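Local atomic coordinates of lipase (Penicillium expansum, PDB entry 3G7N), a protein that hydrolyses triacylglycerols and other acylglycerol lipids, releasing free fatty acids, as a secreted alkaline lipase. Residues Thr125-Ser139 against Lys152-Ile164. Numbering follows the deposited sequence.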
loop_
_atom_site.group_PDB
_atom_site.type_symbol
_atom_site.label_atom_id
_atom_site.label_comp_id
_atom_site.label_asym_id
_atom_site.label_seq_id
_atom_site.Cartn_x
_atom_site.Cartn_y
_atom_site.Cartn_z
ATOM N N THR A 125 -6.431 -5.805 -15.287
ATOM C CA THR A 125 -6.662 -4.644 -14.420
ATOM C C THR A 125 -5.390 -4.376 -13.593
ATOM O O THR A 125 -4.397 -5.121 -13.720
ATOM C CB THR A 125 -7.864 -4.897 -13.487
ATOM O OG1 THR A 125 -7.603 -6.035 -12.662
ATOM C CG2 THR A 125 -9.145 -5.155 -14.329
ATOM N N LEU A 126 -5.408 -3.318 -12.786
ATOM C CA LEU A 126 -4.211 -2.883 -12.040
ATOM C C LEU A 126 -4.374 -3.170 -10.558
ATOM O O LEU A 126 -5.465 -3.041 -9.983
ATOM C CB LEU A 126 -3.970 -1.389 -12.247
ATOM C CG LEU A 126 -3.853 -0.937 -13.702
ATOM C CD1 LEU A 126 -3.558 0.558 -13.749
ATOM C CD2 LEU A 126 -2.761 -1.723 -14.436
ATOM N N GLU A 127 -3.248 -3.448 -9.910
ATOM C CA GLU A 127 -3.230 -3.522 -8.458
ATOM C C GLU A 127 -1.912 -3.013 -7.914
ATOM O O GLU A 127 -0.865 -3.100 -8.566
ATOM C CB GLU A 127 -3.509 -4.938 -7.976
ATOM C CG GLU A 127 -2.466 -5.947 -8.316
ATOM C CD GLU A 127 -2.802 -7.336 -7.777
ATOM O OE1 GLU A 127 -3.392 -7.423 -6.663
ATOM O OE2 GLU A 127 -2.384 -8.339 -8.388
ATOM N N ALA A 128 -1.972 -2.462 -6.705
ATOM C CA ALA A 128 -0.771 -2.006 -5.988
ATOM C C ALA A 128 -0.880 -2.490 -4.562
ATOM O O ALA A 128 -1.976 -2.541 -4.001
ATOM C CB ALA A 128 -0.702 -0.497 -6.015
ATOM N N VAL A 129 0.255 -2.863 -3.971
ATOM C CA VAL A 129 0.232 -3.448 -2.627
ATOM C C VAL A 129 1.574 -3.238 -1.955
ATOM O O VAL A 129 2.623 -3.217 -2.618
ATOM C CB VAL A 129 -0.094 -4.964 -2.720
ATOM C CG1 VAL A 129 0.877 -5.687 -3.612
ATOM C CG2 VAL A 129 -0.148 -5.608 -1.373
ATOM N N GLY A 130 1.529 -3.174 -0.624
ATOM C CA GLY A 130 2.753 -3.160 0.153
ATOM C C GLY A 130 2.447 -2.988 1.615
ATOM O O GLY A 130 1.348 -2.623 1.995
ATOM N N HIS A 131 3.463 -3.240 2.433
ATOM C CA HIS A 131 3.327 -3.228 3.895
ATOM C C HIS A 131 4.229 -2.147 4.529
ATOM O O HIS A 131 5.356 -1.927 4.107
ATOM C CB HIS A 131 3.699 -4.609 4.432
ATOM C CG HIS A 131 3.851 -4.664 5.928
ATOM N ND1 HIS A 131 5.075 -4.528 6.544
ATOM C CD2 HIS A 131 2.965 -4.974 6.900
ATOM C CE1 HIS A 131 4.919 -4.688 7.849
ATOM N NE2 HIS A 131 3.656 -4.962 8.090
ATOM N N SER A 132 3.700 -1.501 5.578
ATOM C CA SER A 132 4.446 -0.522 6.379
ATOM C C SER A 132 4.807 0.690 5.497
ATOM O O SER A 132 3.897 1.290 4.916
ATOM C CB SER A 132 5.633 -1.188 7.077
ATOM O OG SER A 132 6.220 -0.266 7.997
ATOM N N LEU A 133 6.077 1.060 5.380
ATOM C CA LEU A 133 6.443 2.094 4.416
ATOM C C LEU A 133 5.988 1.704 3.012
ATOM O O LEU A 133 5.626 2.567 2.215
ATOM C CB LEU A 133 7.956 2.352 4.430
ATOM C CG LEU A 133 8.483 3.338 3.360
ATOM C CD1 LEU A 133 7.915 4.748 3.508
ATOM C CD2 LEU A 133 10.024 3.382 3.325
ATOM N N GLY A 134 6.048 0.405 2.694
ATOM C CA GLY A 134 5.499 -0.087 1.433
ATOM C C GLY A 134 4.012 0.192 1.272
ATOM O O GLY A 134 3.526 0.379 0.148
ATOM N N GLY A 135 3.276 0.182 2.372
ATOM C CA GLY A 135 1.865 0.584 2.370
ATOM C C GLY A 135 1.657 2.076 2.201
ATOM O O GLY A 135 0.816 2.511 1.418
ATOM N N ALA A 136 2.518 2.867 2.839
ATOM C CA ALA A 136 2.479 4.316 2.629
ATOM C C ALA A 136 2.792 4.612 1.163
ATOM O O ALA A 136 2.146 5.474 0.531
ATOM C CB ALA A 136 3.462 5.027 3.571
ATOM N N LEU A 137 3.786 3.931 0.598
ATOM C CA LEU A 137 4.092 4.093 -0.818
ATOM C C LEU A 137 2.908 3.695 -1.697
ATOM O O LEU A 137 2.629 4.359 -2.697
ATOM C CB LEU A 137 5.350 3.310 -1.214
ATOM C CG LEU A 137 6.661 3.849 -0.620
ATOM C CD1 LEU A 137 7.783 2.801 -0.688
ATOM C CD2 LEU A 137 7.061 5.145 -1.311
ATOM N N THR A 138 2.211 2.620 -1.328
ATOM C CA THR A 138 1.051 2.164 -2.078
ATOM C C THR A 138 -0.062 3.210 -2.048
ATOM O O THR A 138 -0.814 3.350 -3.039
ATOM C CB THR A 138 0.559 0.835 -1.488
ATOM O OG1 THR A 138 1.531 -0.174 -1.742
ATOM C CG2 THR A 138 -0.766 0.375 -2.086
ATOM N N SER A 139 -0.156 4.002 -0.982
ATOM C CA SER A 139 -1.179 5.040 -0.925
ATOM C C SER A 139 -0.931 6.164 -1.917
ATOM O O SER A 139 -1.894 6.802 -2.376
ATOM C CB SER A 139 -1.381 5.556 0.510
ATOM O OG SER A 139 -0.365 6.446 0.919
ATOM N N LYS A 152 -8.389 2.033 -16.609
ATOM C CA LYS A 152 -8.159 0.701 -16.034
ATOM C C LYS A 152 -8.808 0.599 -14.665
ATOM O O LYS A 152 -8.650 1.509 -13.834
ATOM C CB LYS A 152 -6.661 0.435 -15.893
ATOM C CG LYS A 152 -5.909 0.415 -17.210
ATOM C CD LYS A 152 -6.342 -0.735 -18.120
ATOM C CE LYS A 152 -5.780 -0.530 -19.530
ATOM N NZ LYS A 152 -6.032 -1.728 -20.366
ATOM N N SER A 153 -9.488 -0.503 -14.402
ATOM C CA SER A 153 -9.887 -0.831 -13.045
ATOM C C SER A 153 -8.647 -0.960 -12.166
ATOM O O SER A 153 -7.549 -1.214 -12.669
ATOM C CB SER A 153 -10.664 -2.142 -13.036
ATOM O OG SER A 153 -11.351 -2.319 -11.813
ATOM N N LEU A 154 -8.793 -0.592 -10.893
ATOM C CA LEU A 154 -7.630 -0.470 -10.003
ATOM C C LEU A 154 -8.076 -0.810 -8.587
ATOM O O LEU A 154 -9.094 -0.289 -8.090
ATOM C CB LEU A 154 -7.094 0.958 -10.038
ATOM C CG LEU A 154 -6.076 1.351 -8.955
ATOM C CD1 LEU A 154 -4.805 0.531 -9.081
ATOM C CD2 LEU A 154 -5.789 2.818 -9.052
ATOM N N VAL A 155 -7.316 -1.675 -7.927
ATOM C CA VAL A 155 -7.458 -1.928 -6.488
ATOM C C VAL A 155 -6.088 -1.892 -5.841
ATOM O O VAL A 155 -5.126 -2.499 -6.348
ATOM C CB VAL A 155 -8.095 -3.294 -6.228
ATOM C CG1 VAL A 155 -8.260 -3.523 -4.708
ATOM C CG2 VAL A 155 -9.453 -3.405 -6.942
ATOM N N SER A 156 -5.984 -1.121 -4.773
ATOM C CA SER A 156 -4.719 -0.992 -4.065
ATOM C C SER A 156 -4.920 -1.418 -2.616
ATOM O O SER A 156 -5.925 -1.029 -1.978
ATOM C CB SER A 156 -4.230 0.457 -4.117
ATOM O OG SER A 156 -4.030 0.881 -5.478
ATOM N N ASN A 157 -3.956 -2.163 -2.077
ATOM C CA ASN A 157 -4.018 -2.659 -0.692
ATOM C C ASN A 157 -2.787 -2.224 0.077
ATOM O O ASN A 157 -1.700 -2.768 -0.140
ATOM C CB ASN A 157 -4.115 -4.185 -0.689
ATOM C CG ASN A 157 -5.410 -4.685 -1.301
ATOM O OD1 ASN A 157 -6.493 -4.357 -0.827
ATOM N ND2 ASN A 157 -5.298 -5.482 -2.364
ATOM N N ALA A 158 -2.950 -1.172 0.877
ATOM C CA ALA A 158 -1.872 -0.699 1.752
ATOM C C ALA A 158 -2.017 -1.378 3.106
ATOM O O ALA A 158 -3.071 -1.252 3.748
ATOM C CB ALA A 158 -1.949 0.815 1.927
ATOM N N LEU A 159 -0.993 -2.115 3.530
ATOM C CA LEU A 159 -1.061 -2.849 4.789
ATOM C C LEU A 159 -0.272 -2.136 5.879
ATOM O O LEU A 159 0.880 -1.721 5.674
ATOM C CB LEU A 159 -0.525 -4.266 4.612
ATOM C CG LEU A 159 -1.203 -5.047 3.471
ATOM C CD1 LEU A 159 -0.573 -6.432 3.359
ATOM C CD2 LEU A 159 -2.717 -5.164 3.652
ATOM N N ASN A 160 -0.905 -1.978 7.032
ATOM C CA ASN A 160 -0.218 -1.484 8.232
ATOM C C ASN A 160 0.447 -0.122 7.989
ATOM O O ASN A 160 1.570 0.118 8.439
ATOM C CB ASN A 160 0.813 -2.507 8.775
ATOM C CG ASN A 160 0.191 -3.865 9.114
ATOM O OD1 ASN A 160 -0.772 -4.298 8.467
ATOM N ND2 ASN A 160 0.755 -4.568 10.087
ATOM N N ALA A 161 -0.268 0.777 7.312
ATOM C CA ALA A 161 0.297 2.038 6.834
ATOM C C ALA A 161 -0.037 3.218 7.713
ATOM O O ALA A 161 -1.151 3.354 8.198
ATOM C CB ALA A 161 -0.155 2.324 5.418
ATOM N N PHE A 162 0.923 4.130 7.831
ATOM C CA PHE A 162 0.680 5.447 8.402
ATOM C C PHE A 162 0.096 6.388 7.336
ATOM O O PHE A 162 0.283 6.166 6.140
ATOM C CB PHE A 162 1.980 6.016 8.993
ATOM C CG PHE A 162 3.148 5.988 8.054
ATOM C CD1 PHE A 162 3.408 7.071 7.225
ATOM C CD2 PHE A 162 4.005 4.905 8.007
ATOM C CE1 PHE A 162 4.529 7.084 6.402
ATOM C CE2 PHE A 162 5.116 4.906 7.168
ATOM C CZ PHE A 162 5.412 6.029 6.411
ATOM N N PRO A 163 -0.646 7.432 7.757
ATOM C CA PRO A 163 -1.184 8.398 6.801
ATOM C C PRO A 163 -0.076 9.338 6.333
ATOM O O PRO A 163 0.945 9.464 7.015
ATOM C CB PRO A 163 -2.221 9.161 7.628
ATOM C CG PRO A 163 -1.581 9.186 9.033
ATOM C CD PRO A 163 -0.922 7.811 9.157
ATOM N N ILE A 164 -0.221 9.916 5.135
ATOM C CA ILE A 164 0.919 10.584 4.513
ATOM C C ILE A 164 0.713 12.031 4.112
ATOM O O ILE A 164 1.600 12.621 3.499
ATOM C CB ILE A 164 1.485 9.813 3.298
ATOM C CG1 ILE A 164 0.502 9.789 2.124
ATOM C CG2 ILE A 164 1.805 8.356 3.690
ATOM C CD1 ILE A 164 1.163 9.365 0.803
HETATM O O HOH W 1 -3.082 -7.261 -3.656
#
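N160 lies against H131 where two parallel strands end, in a worked example of how an alpha/beta-hydrolase builds its nucleophile elbow. CB of N160 sits 3.8 Å from H131 CD2, and a chi1 of -58°, CG anti to the carbonyl carbon, brings CG to 3.7 Å from the same CD2, the amide plane 52° from the ring. At the tip, ND2 comes to the ring edge, 3.5 Å from H131 NE2, and bonds to A243 O; OD1 takes the S244 hydroxyl. H131 is held at both nitrogens, ND1 by the Y22 hydroxyl and NE2 by the backbone oxygen of H241, the charge-relay histidine that meets the nucleophile S132.

The strands' backbone ladder ends here: L159 N reaches G130 O, and S132 N closes on L159 O at 2.8 Å. S132 then turns with a positive phi (64°) into helix 133-148, which runs back over strand 154-159. G135 permits this close passage, since a CB there would clash with L159 O. A136 CB lies over one face of the F162 ring, 3.6 Å from F162 CZ, a CH-pi contact, and L133 CD1 meets the ring edge. A serine in place of F162 would probably open a gap beside both.

Together these form a beta-alpha-beta unit central to the sheet, strand 125-131 between 57-62 and 154-159, helix 8-23 over V129, H131 and L159, helix 133-148 against S156 and A158.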